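Local atomic coordinates of minor fimbrium subunit Mfa5 (Porphyromonas gingivalis ATCC 33277, PDB entry 6TO1), a protein that serves as an accessory subunit of the minor fimbriae, the surface pili that mediate biofilm formation and adhesion to host cells and other oral bacteria. Residues 475-478 against 482-485; 538-543 against 612-617; 562-567 against 597-602; 580-585 against 592-597; 624-629 against 635-640. All coordinates share one frame; numbering follows the deposited sequence.

Interactions 2 to 5 all lie in the C-terminal part of the modelled chain, while interaction 1 sits at its border and touches interaction 4 through Leu475 and Trp581. Interactions 2 and 5 are the buried ones and are purely apolar, built from valine, isoleucine, alanine and glycine; both involve strand 634-643, as the strand lying between the two partners in interaction 2 and as a direct partner in interaction 5. Interaction 3, at the surface, is polar and rests on paired amides. Interaction 4 is mixed, with water and a glutamine beside an apolar contact, and its strand 592-596 pairs with strand 624-628 of interaction 5. Interaction 1 is small, apolar and partly buried.

Interaction 1 of 5, residues 475-478 against 482-485; sequences LDYI and DIPV
Tyr477 and Ile478, on consecutive positions of a short helix, both lean on Ile483 in the loop that follows. Ahead of them, Leu475 faces another way and packs on Trp581, with Leu475 CD2 4.1 Å from Trp581 CZ3. Asp476 turns its carboxylate to Lys534 in a salt bridge. Tyr477 comes next: with CG anti to the backbone N (chi1 -174°), its ring swings out beside the helix, and Ile483 CD1 arrives in the ring plane at its edge, 3.8 Å from Tyr477 CE2. The methyl thus meets the rim and not the face. The two side chains cross at about a right angle. Ile478 adds a second apolar surface, its CG1 lying 4.1 Å from the same Ile483 CD1. One methyl serves both partners, and the long branch of isoleucine suits this reach from a loop. Phe498 touches Ile478 and Ile483 as well, and Pro633 touches Ile478. Asp482, just before Ile483, is salt-bridged to Lys632. This is a local helix-to-loop apolar contact, in which the loop leaving the C-terminal end of helix 475-480 lays Ile483 against the side chains of Tyr477 and Ile478.

Interaction 2 of 5, residues 538-543 against 612-617; sequences VLVNKD and RFVEVP
Apolar contact alone joins the two segments, and Val540 is its centre. Its two methyls part company: CG2 meets Val614 CG2 at 3.7 Å, while CG1 reaches toward Val616 CG2 at 4.1 Å. Val614 and Val616 are two residues apart on an extended chain, so their side chains emerge on the same side and offer Val540 a pair of methyls. Branched, compact valine suits such a place, since both its branches start at CB and can touch different neighbours. The polar groups bond within their own segments. Asn541 OD1 accepts from Asp543 N at 2.9 Å, forming an Asx turn as the chain leaves its strand; the donor stands 49° above the carbonyl plane. Arg612 NH1 donates to Phe613 O at 3.0 Å, and the guanidinium lays one face over Val614 CG1, which lies 3.2 Å above the plane. Strands 530-539 and 610-614 are not neighbours: strand 634-643 runs between them, parallel to the first and antiparallel to the second. Val540 and Val616 both touch Ala640 of that central strand, whose small side chain probably leaves room for valines at or just past the ends of the flanking strands.

Interaction 3 of 5, residues 562-567 against 597-602; sequences VLQSQD and PPTNTV
Gln564 and Asn600 face each other through their side-chain amides, joined by two reciprocal hydrogen bonds. Asn600 ND2 donates to Gln564 OE1 at 2.9 Å, and Gln564 NE2 returns a bond to Asn600 OD1, also 2.9 Å. Both are fairly straight, and each donor lies in the carbonyl plane on a lone pair. The two amide planes are only 18° apart, so the pair forms a nearly flat ring of bonds, which suits amides because each sets an N-H and a C=O side by side. Gln564 gets there by staying stretched out, with chi1 173° and chi2 173°, whereas the shorter Asn600 is held by further bonds. Thr599 OG1 gives Asn600 OD1 a second bond of 2.8 Å, and Asn600 ND2 also donates to Val602 O, 3.0 Å away; together they fix the rotation of the amide. In the next shell, Tyr537 OH is hydrogen-bonded to both Thr599 OG1 and Asp567 OD2, while Asp567 OD1 forms a salt bridge with Arg535. Tyr537 and Arg535 belong to strand 530-539, which pairs with strand 565-568. The contact therefore ties the loop between strands 592-596 and 602-604 to the corner that precedes strand 565-568.

Interaction 4 of 5, residues 580-585 against 592-597; sequences KWIKLD and QYYSVP
A single water joins the two segments at three points, alongside a direct bond from Asp585 N to Gln592 OE1. It donates to Lys583 O at 2.9 Å and to Gln592 OE1 at 2.7 Å, and accepts from Tyr594 OH at 2.7 Å. The water lies in the plane of the tyrosine ring at its edge, which gives the hydroxyl an acceptor although Lys583 O itself is too far for a bond. Gln592 OE1 is gripped twice, because Asp585 N also donates to it at 2.9 Å; that bond is straight at the hydrogen (171°), but the donor stands 44° above the carbonyl plane. A bend at chi2 (105°) turns the amide of Gln592 so that its oxygen faces the backbone of 583-585. Its NE2 bonds to Ala590 O and to a second water, which in turn donates to Asp585 O. Glutamine suits the place, since its oxygen can accept from Asp585 N and a water while its nitrogen donates to Ala590 O and a second water. The carboxylate of Asp585 is engaged by Thr587. The apolar part is formed by Ile582 and Tyr594: Ile582 CG2 comes obliquely to the phenol end of Tyr594, 3.7 Å from CZ. Leu584 CD2 flanks the glutamine oxygen.

Strand 582-583 borders strand 530-539, just after a classic beta bulge at Lys580 and Trp581. Strand 592-596 instead pairs with strand 624-628, whose Ile628 packs against both Ile582 and Leu584. The contact thus lies between two neighbouring sheets.

Interaction 5 of 5, residues 624-629 against 635-640; sequences GQIGIS and GNAYFA
Face-to-face packing of two beta layers brings Ile626 and Ile628 of strand 624-628 onto Gly635 and Ala637 of strand 634-643. The strand segments run antiparallel, at 161°, yet their axes are 6.7 Å apart and side chains fill the space between them, so they do not pair through their backbones. Ile626 does most of the work. Its CG2 settles on the bare backbone of Gly635, 3.9 Å from CA, while CD1 continues along the strand to Ala637 CB, also 3.9 Å away. The bend at chi2 (-71°) folds CD1 over in that direction and brings it near Asn636 O as well. Ile628 approaches the other end of the contact, with CG2 3.5 Å from Gly635 N. Small residues suit the second strand: glycine lets two isoleucine methyls come right down on the main chain, and alanine adds just one methyl for Ile626 to lean on. Asn636 and Tyr638, between and beyond them, point away to the other side of the sheet, where Asn636 OD1 bonds to His536 and Tyr638 stacks with the same imidazole. Around the contact, Ile533 of strand 530-539 packs against both isoleucines, and Val596 touches Ile626. Strand 624-628 is bonded to strand 592-596, whereas strand 634-643 lies between strands 530-539 and 610-614 in the larger sheet beneath.

Interaction 1 of 5, residues 475-478 against 482-485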
# COMPACT_ATOMS: atom_id res chain seq x y z
N LEU A 475 -32.86 -25.22 8.01
CA LEU A 475 -33.54 -25.48 9.28
C LEU A 475 -33.50 -26.96 9.65
O LEU A 475 -33.36 -27.30 10.83
CB LEU A 475 -34.99 -24.99 9.20
CG LEU A 475 -35.19 -23.52 9.57
CD1 LEU A 475 -34.51 -22.61 8.55
CD2 LEU A 475 -36.67 -23.14 9.69
N ASP A 476 -33.70 -27.85 8.68
CA ASP A 476 -33.75 -29.27 9.01
C ASP A 476 -32.38 -29.78 9.46
O ASP A 476 -32.28 -30.60 10.37
CB ASP A 476 -34.24 -30.08 7.82
CG ASP A 476 -35.73 -29.90 7.53
OD1 ASP A 476 -36.51 -29.65 8.46
OD2 ASP A 476 -36.10 -30.01 6.34
N TYR A 477 -31.31 -29.30 8.82
CA TYR A 477 -29.97 -29.67 9.28
C TYR A 477 -29.74 -29.19 10.72
O TYR A 477 -29.22 -29.94 11.56
CB TYR A 477 -28.91 -29.09 8.35
CG TYR A 477 -27.53 -29.57 8.72
CD1 TYR A 477 -26.98 -30.70 8.11
CD2 TYR A 477 -26.80 -28.94 9.70
CE1 TYR A 477 -25.72 -31.15 8.46
CE2 TYR A 477 -25.56 -29.39 10.07
CZ TYR A 477 -25.02 -30.48 9.44
OH TYR A 477 -23.78 -30.90 9.83
N ILE A 478 -30.08 -27.93 11.00
CA ILE A 478 -29.90 -27.39 12.35
C ILE A 478 -30.74 -28.18 13.35
O ILE A 478 -30.28 -28.50 14.45
CB ILE A 478 -30.24 -25.89 12.36
CG1 ILE A 478 -29.21 -25.13 11.49
CG2 ILE A 478 -30.28 -25.34 13.74
CD1 ILE A 478 -29.59 -23.75 11.17
N ASP A 482 -26.63 -31.13 16.65
CA ASP A 482 -26.36 -30.29 17.81
C ASP A 482 -25.12 -29.45 17.54
O ASP A 482 -24.05 -29.65 18.09
CB ASP A 482 -26.21 -31.16 19.05
CG ASP A 482 -27.53 -31.78 19.48
OD1 ASP A 482 -28.57 -31.10 19.34
OD2 ASP A 482 -27.54 -32.94 19.92
N ILE A 483 -25.31 -28.47 16.65
CA ILE A 483 -24.21 -27.58 16.25
C ILE A 483 -23.74 -26.75 17.44
O ILE A 483 -24.56 -26.16 18.16
CB ILE A 483 -24.65 -26.66 15.11
CG1 ILE A 483 -24.89 -27.48 13.85
CG2 ILE A 483 -23.61 -25.54 14.90
CD1 ILE A 483 -25.66 -26.70 12.79
N PRO A 484 -22.43 -26.60 17.66
CA PRO A 484 -21.97 -25.73 18.74
C PRO A 484 -22.17 -24.26 18.42
O PRO A 484 -22.17 -23.83 17.26
CB PRO A 484 -20.47 -26.06 18.85
CG PRO A 484 -20.09 -26.43 17.44
CD PRO A 484 -21.31 -27.15 16.86
N VAL A 485 -22.32 -23.47 19.46
CA VAL A 485 -22.41 -22.03 19.30
C VAL A 485 -21.02 -21.43 19.44
O VAL A 485 -20.10 -22.06 19.97
CB VAL A 485 -23.38 -21.39 20.32
CG1 VAL A 485 -24.81 -21.87 20.05
CG2 VAL A 485 -22.97 -21.70 21.73

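Interaction 2 of 5, residues 538-543 against 612-617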
# COMPACT_ATOMS: atom_id res chain seq x y z
N VAL A 538 -50.04 -39.70 9.25
CA VAL A 538 -49.48 -41.03 9.06
C VAL A 538 -50.40 -42.13 9.60
O VAL A 538 -51.26 -41.90 10.45
CB VAL A 538 -48.08 -41.15 9.71
CG1 VAL A 538 -47.10 -40.15 9.06
CG2 VAL A 538 -48.15 -40.94 11.20
N LEU A 539 -50.12 -43.34 9.15
CA LEU A 539 -50.96 -44.51 9.35
C LEU A 539 -50.48 -45.33 10.54
O LEU A 539 -49.29 -45.59 10.67
CB LEU A 539 -50.94 -45.36 8.08
CG LEU A 539 -51.75 -46.67 8.06
CD1 LEU A 539 -53.22 -46.29 8.20
CD2 LEU A 539 -51.53 -47.48 6.80
N VAL A 540 -51.42 -45.70 11.41
CA VAL A 540 -51.17 -46.70 12.44
C VAL A 540 -52.17 -47.83 12.26
O VAL A 540 -53.23 -47.68 11.63
CB VAL A 540 -51.24 -46.15 13.87
CG1 VAL A 540 -50.18 -45.09 14.10
CG2 VAL A 540 -52.64 -45.61 14.16
N ASN A 541 -51.84 -48.98 12.83
CA ASN A 541 -52.79 -50.07 12.80
C ASN A 541 -53.78 -49.97 13.95
O ASN A 541 -53.79 -49.00 14.73
CB ASN A 541 -52.05 -51.42 12.78
CG ASN A 541 -51.27 -51.69 14.04
OD1 ASN A 541 -51.53 -51.11 15.08
ND2 ASN A 541 -50.30 -52.60 13.95
N LYS A 542 -54.63 -51.01 14.03
CA LYS A 542 -55.60 -51.19 15.10
C LYS A 542 -55.07 -51.03 16.51
O LYS A 542 -55.84 -50.70 17.41
CB LYS A 542 -56.08 -52.62 15.07
CG LYS A 542 -56.70 -53.07 13.88
CD LYS A 542 -56.62 -54.59 13.76
CE LYS A 542 -57.26 -55.30 14.91
NZ LYS A 542 -56.58 -56.62 15.25
N ASP A 543 -53.86 -51.47 16.74
CA ASP A 543 -53.25 -51.46 18.04
C ASP A 543 -52.42 -50.22 18.22
O ASP A 543 -51.67 -50.13 19.19
CB ASP A 543 -52.40 -52.73 18.18
CG ASP A 543 -53.26 -53.98 18.27
OD1 ASP A 543 -54.18 -53.99 19.12
OD2 ASP A 543 -53.07 -54.92 17.48
N ARG A 612 -59.45 -42.38 10.30
CA ARG A 612 -59.88 -41.49 11.35
C ARG A 612 -58.75 -41.23 12.33
O ARG A 612 -57.96 -42.12 12.65
CB ARG A 612 -61.10 -42.00 12.13
CG ARG A 612 -60.87 -43.21 13.02
CD ARG A 612 -60.90 -42.76 14.46
NE ARG A 612 -60.94 -43.85 15.43
CZ ARG A 612 -60.74 -43.68 16.73
NH1 ARG A 612 -60.47 -42.46 17.21
NH2 ARG A 612 -60.80 -44.72 17.56
N PHE A 613 -58.73 -40.00 12.83
CA PHE A 613 -57.68 -39.54 13.73
C PHE A 613 -57.71 -40.30 15.04
O PHE A 613 -58.77 -40.50 15.65
CB PHE A 613 -57.85 -38.04 13.99
CG PHE A 613 -56.84 -37.47 14.95
CD1 PHE A 613 -55.56 -37.16 14.51
CD2 PHE A 613 -57.13 -37.29 16.29
CE1 PHE A 613 -54.62 -36.68 15.38
CE2 PHE A 613 -56.17 -36.79 17.18
CZ PHE A 613 -54.91 -36.47 16.70
N VAL A 614 -56.53 -40.67 15.52
CA VAL A 614 -56.38 -41.36 16.79
C VAL A 614 -55.17 -40.79 17.52
O VAL A 614 -54.25 -40.24 16.92
CB VAL A 614 -56.19 -42.89 16.63
CG1 VAL A 614 -57.50 -43.54 16.21
CG2 VAL A 614 -55.09 -43.22 15.61
N GLU A 615 -55.18 -40.92 18.84
CA GLU A 615 -54.06 -40.51 19.69
C GLU A 615 -53.42 -41.79 20.22
O GLU A 615 -54.08 -42.58 20.90
CB GLU A 615 -54.52 -39.58 20.80
CG GLU A 615 -55.09 -38.25 20.26
CD GLU A 615 -55.59 -37.28 21.33
OE1 GLU A 615 -55.58 -37.64 22.51
OE2 GLU A 615 -56.02 -36.14 20.99
N VAL A 616 -52.18 -42.04 19.83
CA VAL A 616 -51.50 -43.28 20.19
C VAL A 616 -50.14 -42.92 20.77
O VAL A 616 -49.75 -41.74 20.74
CB VAL A 616 -51.35 -44.23 18.99
CG1 VAL A 616 -52.72 -44.58 18.40
CG2 VAL A 616 -50.43 -43.60 17.93
N PRO A 617 -49.39 -43.88 21.31
CA PRO A 617 -48.08 -43.55 21.89
C PRO A 617 -47.19 -42.89 20.86
O PRO A 617 -47.08 -43.35 19.71
CB PRO A 617 -47.54 -44.92 22.34
CG PRO A 617 -48.75 -45.73 22.59
CD PRO A 617 -49.75 -45.29 21.53

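Interaction 3 of 5, residues 562-567 against 597-602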
# COMPACT_ATOMS: atom_id res chain seq x y z
N VAL A 562 -47.50 -42.40 4.79
CA VAL A 562 -48.04 -41.04 4.71
C VAL A 562 -49.39 -41.09 4.00
O VAL A 562 -49.48 -41.56 2.86
CB VAL A 562 -47.07 -40.10 3.99
CG1 VAL A 562 -47.71 -38.74 3.83
CG2 VAL A 562 -45.79 -40.00 4.75
N LEU A 563 -50.43 -40.57 4.66
CA LEU A 563 -51.79 -40.63 4.13
C LEU A 563 -52.23 -39.36 3.42
O LEU A 563 -53.17 -39.40 2.62
CB LEU A 563 -52.80 -40.88 5.27
CG LEU A 563 -52.69 -42.25 5.93
CD1 LEU A 563 -53.39 -42.26 7.30
CD2 LEU A 563 -53.29 -43.29 5.00
N GLN A 564 -51.59 -38.24 3.72
CA GLN A 564 -52.01 -36.93 3.28
C GLN A 564 -50.75 -36.06 3.26
O GLN A 564 -49.89 -36.20 4.13
CB GLN A 564 -53.05 -36.38 4.24
CG GLN A 564 -53.45 -34.97 4.02
CD GLN A 564 -54.60 -34.60 4.91
OE1 GLN A 564 -55.75 -34.87 4.58
NE2 GLN A 564 -54.31 -34.00 6.04
N SER A 565 -50.66 -35.17 2.27
CA SER A 565 -49.45 -34.36 2.13
C SER A 565 -49.13 -33.59 3.41
O SER A 565 -50.00 -32.99 4.04
CB SER A 565 -49.62 -33.36 0.98
OG SER A 565 -49.78 -34.03 -0.26
N GLN A 566 -47.85 -33.60 3.78
CA GLN A 566 -47.40 -32.76 4.87
C GLN A 566 -47.77 -31.31 4.59
O GLN A 566 -47.82 -30.88 3.43
CB GLN A 566 -45.90 -32.94 5.06
CG GLN A 566 -45.28 -32.02 6.06
CD GLN A 566 -44.38 -30.99 5.40
OE1 GLN A 566 -43.44 -31.33 4.67
NE2 GLN A 566 -44.66 -29.72 5.64
N ASP A 567 -48.11 -30.57 5.64
CA ASP A 567 -48.38 -29.14 5.50
C ASP A 567 -47.71 -28.41 6.66
O ASP A 567 -47.13 -29.01 7.56
CB ASP A 567 -49.88 -28.82 5.41
CG ASP A 567 -50.68 -29.22 6.66
OD1 ASP A 567 -50.16 -29.20 7.77
OD2 ASP A 567 -51.88 -29.53 6.52
N PRO A 597 -53.09 -28.16 15.77
CA PRO A 597 -54.10 -29.16 15.45
C PRO A 597 -53.86 -29.74 14.07
O PRO A 597 -53.24 -29.10 13.21
CB PRO A 597 -55.40 -28.34 15.49
CG PRO A 597 -54.97 -27.05 14.79
CD PRO A 597 -53.46 -26.86 15.17
N PRO A 598 -54.36 -30.94 13.79
CA PRO A 598 -54.35 -31.43 12.41
C PRO A 598 -55.31 -30.61 11.55
O PRO A 598 -56.30 -30.05 12.04
CB PRO A 598 -54.81 -32.89 12.54
CG PRO A 598 -55.68 -32.89 13.76
CD PRO A 598 -55.14 -31.81 14.70
N THR A 599 -55.00 -30.50 10.27
CA THR A 599 -55.92 -29.79 9.38
C THR A 599 -57.26 -30.51 9.29
O THR A 599 -58.29 -29.87 9.09
CB THR A 599 -55.32 -29.61 7.99
OG1 THR A 599 -54.93 -30.87 7.44
CG2 THR A 599 -54.12 -28.72 8.10
N ASN A 600 -57.27 -31.83 9.42
CA ASN A 600 -58.53 -32.55 9.40
C ASN A 600 -58.41 -33.78 10.28
O ASN A 600 -57.33 -34.30 10.52
CB ASN A 600 -58.94 -32.99 8.00
CG ASN A 600 -57.79 -33.48 7.18
OD1 ASN A 600 -56.66 -33.02 7.33
ND2 ASN A 600 -58.06 -34.40 6.29
N THR A 601 -59.56 -34.27 10.75
CA THR A 601 -59.60 -35.46 11.60
C THR A 601 -60.10 -36.70 10.88
O THR A 601 -60.08 -37.79 11.46
CB THR A 601 -60.49 -35.17 12.82
OG1 THR A 601 -61.76 -34.71 12.35
CG2 THR A 601 -59.85 -34.12 13.68
N VAL A 602 -60.54 -36.55 9.64
CA VAL A 602 -60.90 -37.65 8.77
C VAL A 602 -60.20 -37.47 7.44
O VAL A 602 -60.23 -36.37 6.86
CB VAL A 602 -62.42 -37.74 8.58
CG1 VAL A 602 -62.74 -38.78 7.54
CG2 VAL A 602 -63.10 -38.06 9.89

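Interaction 4 of 5, residues 580-585 against 592-597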
# COMPACT_ATOMS: atom_id res chain seq x y z
N LYS A 580 -45.39 -20.10 6.17
CA LYS A 580 -44.89 -21.06 7.13
C LYS A 580 -43.90 -20.54 8.16
O LYS A 580 -43.54 -21.31 9.06
CB LYS A 580 -44.23 -22.23 6.37
CG LYS A 580 -43.02 -21.80 5.54
CD LYS A 580 -42.74 -22.77 4.42
CE LYS A 580 -41.28 -23.14 4.34
NZ LYS A 580 -40.99 -23.88 3.08
N TRP A 581 -43.51 -19.26 8.12
CA TRP A 581 -42.38 -18.79 8.93
C TRP A 581 -42.84 -18.21 10.26
O TRP A 581 -43.43 -17.13 10.33
CB TRP A 581 -41.55 -17.78 8.13
CG TRP A 581 -41.10 -18.28 6.81
CD1 TRP A 581 -41.62 -17.96 5.60
CD2 TRP A 581 -40.02 -19.17 6.56
NE1 TRP A 581 -40.94 -18.62 4.61
CE2 TRP A 581 -39.95 -19.37 5.18
CE3 TRP A 581 -39.11 -19.85 7.38
CZ2 TRP A 581 -39.00 -20.20 4.58
CZ3 TRP A 581 -38.17 -20.68 6.79
CH2 TRP A 581 -38.12 -20.85 5.42
N ILE A 582 -42.54 -18.93 11.33
CA ILE A 582 -42.94 -18.56 12.69
C ILE A 582 -41.82 -17.75 13.31
O ILE A 582 -40.71 -18.25 13.50
CB ILE A 582 -43.27 -19.80 13.53
CG1 ILE A 582 -44.34 -20.63 12.82
CG2 ILE A 582 -43.61 -19.41 14.92
CD1 ILE A 582 -44.54 -22.02 13.39
N LYS A 583 -42.12 -16.50 13.66
CA LYS A 583 -41.13 -15.62 14.26
C LYS A 583 -40.64 -16.18 15.59
O LYS A 583 -41.43 -16.54 16.47
CB LYS A 583 -41.74 -14.24 14.47
CG LYS A 583 -40.75 -13.20 15.03
CD LYS A 583 -41.18 -11.80 14.60
CE LYS A 583 -40.11 -10.75 14.95
NZ LYS A 583 -40.35 -9.48 14.20
N LEU A 584 -39.32 -16.20 15.75
CA LEU A 584 -38.67 -16.80 16.91
C LEU A 584 -38.22 -15.73 17.89
O LEU A 584 -37.95 -14.58 17.51
CB LEU A 584 -37.46 -17.62 16.47
CG LEU A 584 -37.74 -18.82 15.59
CD1 LEU A 584 -36.47 -19.51 15.14
CD2 LEU A 584 -38.68 -19.81 16.33
N ASP A 585 -38.14 -16.11 19.17
CA ASP A 585 -37.58 -15.24 20.20
C ASP A 585 -36.09 -15.53 20.29
O ASP A 585 -35.68 -16.57 20.84
CB ASP A 585 -38.26 -15.46 21.55
CG ASP A 585 -37.64 -14.62 22.66
OD1 ASP A 585 -36.71 -13.83 22.39
OD2 ASP A 585 -38.10 -14.76 23.82
N GLN A 592 -40.25 -22.29 22.35
CA GLN A 592 -41.54 -21.64 22.35
C GLN A 592 -42.56 -22.65 21.82
O GLN A 592 -42.42 -23.16 20.69
CB GLN A 592 -41.52 -20.39 21.48
CG GLN A 592 -40.56 -19.29 21.96
CD GLN A 592 -39.30 -19.20 21.10
OE1 GLN A 592 -39.31 -18.60 20.03
NE2 GLN A 592 -38.22 -19.80 21.58
N TYR A 593 -43.58 -22.95 22.62
CA TYR A 593 -44.52 -24.01 22.30
C TYR A 593 -45.79 -23.44 21.67
O TYR A 593 -46.25 -22.36 22.04
CB TYR A 593 -44.88 -24.80 23.55
CG TYR A 593 -43.82 -25.79 23.94
CD1 TYR A 593 -43.78 -27.03 23.35
CD2 TYR A 593 -42.84 -25.47 24.87
CE1 TYR A 593 -42.82 -27.95 23.68
CE2 TYR A 593 -41.86 -26.38 25.21
CZ TYR A 593 -41.87 -27.62 24.62
OH TYR A 593 -40.92 -28.57 24.93
N TYR A 594 -46.30 -24.15 20.67
CA TYR A 594 -47.52 -23.77 19.99
C TYR A 594 -48.50 -24.93 20.05
O TYR A 594 -48.10 -26.10 20.10
CB TYR A 594 -47.24 -23.40 18.55
CG TYR A 594 -46.43 -22.14 18.46
CD1 TYR A 594 -47.05 -20.91 18.36
CD2 TYR A 594 -45.04 -22.18 18.51
CE1 TYR A 594 -46.33 -19.75 18.28
CE2 TYR A 594 -44.31 -21.02 18.43
CZ TYR A 594 -44.96 -19.81 18.32
OH TYR A 594 -44.25 -18.64 18.25
N SER A 595 -49.80 -24.59 20.03
CA SER A 595 -50.89 -25.57 20.09
C SER A 595 -51.30 -25.91 18.66
O SER A 595 -51.91 -25.10 17.96
CB SER A 595 -52.06 -25.02 20.91
OG SER A 595 -53.14 -25.94 20.92
N VAL A 596 -50.92 -27.10 18.21
CA VAL A 596 -50.97 -27.43 16.79
C VAL A 596 -52.07 -28.46 16.57
O VAL A 596 -51.98 -29.58 17.11
CB VAL A 596 -49.62 -27.97 16.28
CG1 VAL A 596 -49.73 -28.29 14.83
CG2 VAL A 596 -48.56 -26.91 16.55
N PRO A 597 -53.09 -28.16 15.77
CA PRO A 597 -54.10 -29.16 15.45
C PRO A 597 -53.86 -29.74 14.07
O PRO A 597 -53.24 -29.10 13.21
CB PRO A 597 -55.40 -28.34 15.49
CG PRO A 597 -54.97 -27.05 14.79
CD PRO A 597 -53.46 -26.86 15.17
O HOH W 1 -41.55 -18.68 18.47
O HOH W 2 -35.48 -19.14 20.46

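Interaction 5 of 5, residues 624-629 against 635-640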
# COMPACT_ATOMS: atom_id res chain seq x y z
N GLY A 624 -51.80 -30.45 19.84
CA GLY A 624 -50.59 -30.88 20.50
C GLY A 624 -49.58 -29.75 20.61
O GLY A 624 -49.51 -28.86 19.77
N GLN A 625 -48.83 -29.78 21.71
CA GLN A 625 -47.78 -28.80 21.98
C GLN A 625 -46.54 -29.15 21.15
O GLN A 625 -45.99 -30.24 21.30
CB GLN A 625 -47.44 -28.80 23.46
CG GLN A 625 -48.59 -28.33 24.34
CD GLN A 625 -48.78 -26.84 24.21
OE1 GLN A 625 -49.68 -26.37 23.51
NE2 GLN A 625 -47.91 -26.09 24.86
N ILE A 626 -46.13 -28.22 20.28
CA ILE A 626 -44.94 -28.37 19.45
C ILE A 626 -44.07 -27.13 19.70
O ILE A 626 -44.56 -26.00 19.60
CB ILE A 626 -45.27 -28.49 17.95
CG1 ILE A 626 -46.25 -29.64 17.70
CG2 ILE A 626 -43.98 -28.69 17.12
CD1 ILE A 626 -45.68 -31.02 17.88
N GLY A 627 -42.79 -27.35 19.99
CA GLY A 627 -41.89 -26.28 20.40
C GLY A 627 -40.74 -26.08 19.43
O GLY A 627 -40.22 -27.05 18.87
N ILE A 628 -40.37 -24.82 19.23
CA ILE A 628 -39.27 -24.44 18.34
C ILE A 628 -38.45 -23.33 19.00
O ILE A 628 -38.90 -22.62 19.90
CB ILE A 628 -39.77 -23.96 16.96
CG1 ILE A 628 -40.80 -22.84 17.11
CG2 ILE A 628 -40.34 -25.13 16.18
CD1 ILE A 628 -41.33 -22.32 15.78
N SER A 629 -37.21 -23.18 18.52
CA SER A 629 -36.32 -22.13 18.98
C SER A 629 -35.34 -21.80 17.86
O SER A 629 -35.29 -22.49 16.84
CB SER A 629 -35.53 -22.54 20.22
OG SER A 629 -34.55 -23.53 19.85
N GLY A 635 -40.04 -27.81 14.02
CA GLY A 635 -40.85 -28.76 14.72
C GLY A 635 -41.63 -29.67 13.78
O GLY A 635 -41.86 -29.37 12.60
N ASN A 636 -42.03 -30.84 14.31
CA ASN A 636 -42.73 -31.83 13.50
C ASN A 636 -43.83 -32.45 14.36
O ASN A 636 -43.54 -33.01 15.42
CB ASN A 636 -41.79 -32.94 12.99
CG ASN A 636 -40.86 -32.46 11.90
OD1 ASN A 636 -41.22 -32.44 10.71
ND2 ASN A 636 -39.67 -32.05 12.29
N ALA A 637 -45.07 -32.32 13.91
CA ALA A 637 -46.20 -33.02 14.51
C ALA A 637 -46.52 -34.24 13.67
O ALA A 637 -46.52 -34.17 12.43
CB ALA A 637 -47.42 -32.12 14.60
N TYR A 638 -46.78 -35.36 14.35
CA TYR A 638 -47.17 -36.61 13.71
C TYR A 638 -48.59 -36.94 14.17
O TYR A 638 -48.80 -37.39 15.29
CB TYR A 638 -46.21 -37.72 14.06
CG TYR A 638 -44.91 -37.51 13.33
CD1 TYR A 638 -44.76 -37.96 12.03
CD2 TYR A 638 -43.86 -36.82 13.92
CE1 TYR A 638 -43.59 -37.76 11.33
CE2 TYR A 638 -42.67 -36.63 13.22
CZ TYR A 638 -42.55 -37.10 11.91
OH TYR A 638 -41.41 -36.92 11.16
N PHE A 639 -49.55 -36.69 13.29
CA PHE A 639 -50.94 -37.04 13.55
C PHE A 639 -51.21 -38.43 13.00
O PHE A 639 -50.98 -38.67 11.82
CB PHE A 639 -51.83 -35.96 12.94
CG PHE A 639 -51.63 -34.61 13.55
CD1 PHE A 639 -51.93 -34.39 14.88
CD2 PHE A 639 -51.12 -33.55 12.79
CE1 PHE A 639 -51.75 -33.14 15.45
CE2 PHE A 639 -50.96 -32.30 13.36
CZ PHE A 639 -51.26 -32.09 14.69
N ALA A 640 -51.69 -39.33 13.86
CA ALA A 640 -51.92 -40.73 13.53
C ALA A 640 -53.38 -40.96 13.14
O ALA A 640 -54.29 -40.34 13.69
CB ALA A 640 -51.59 -41.62 14.73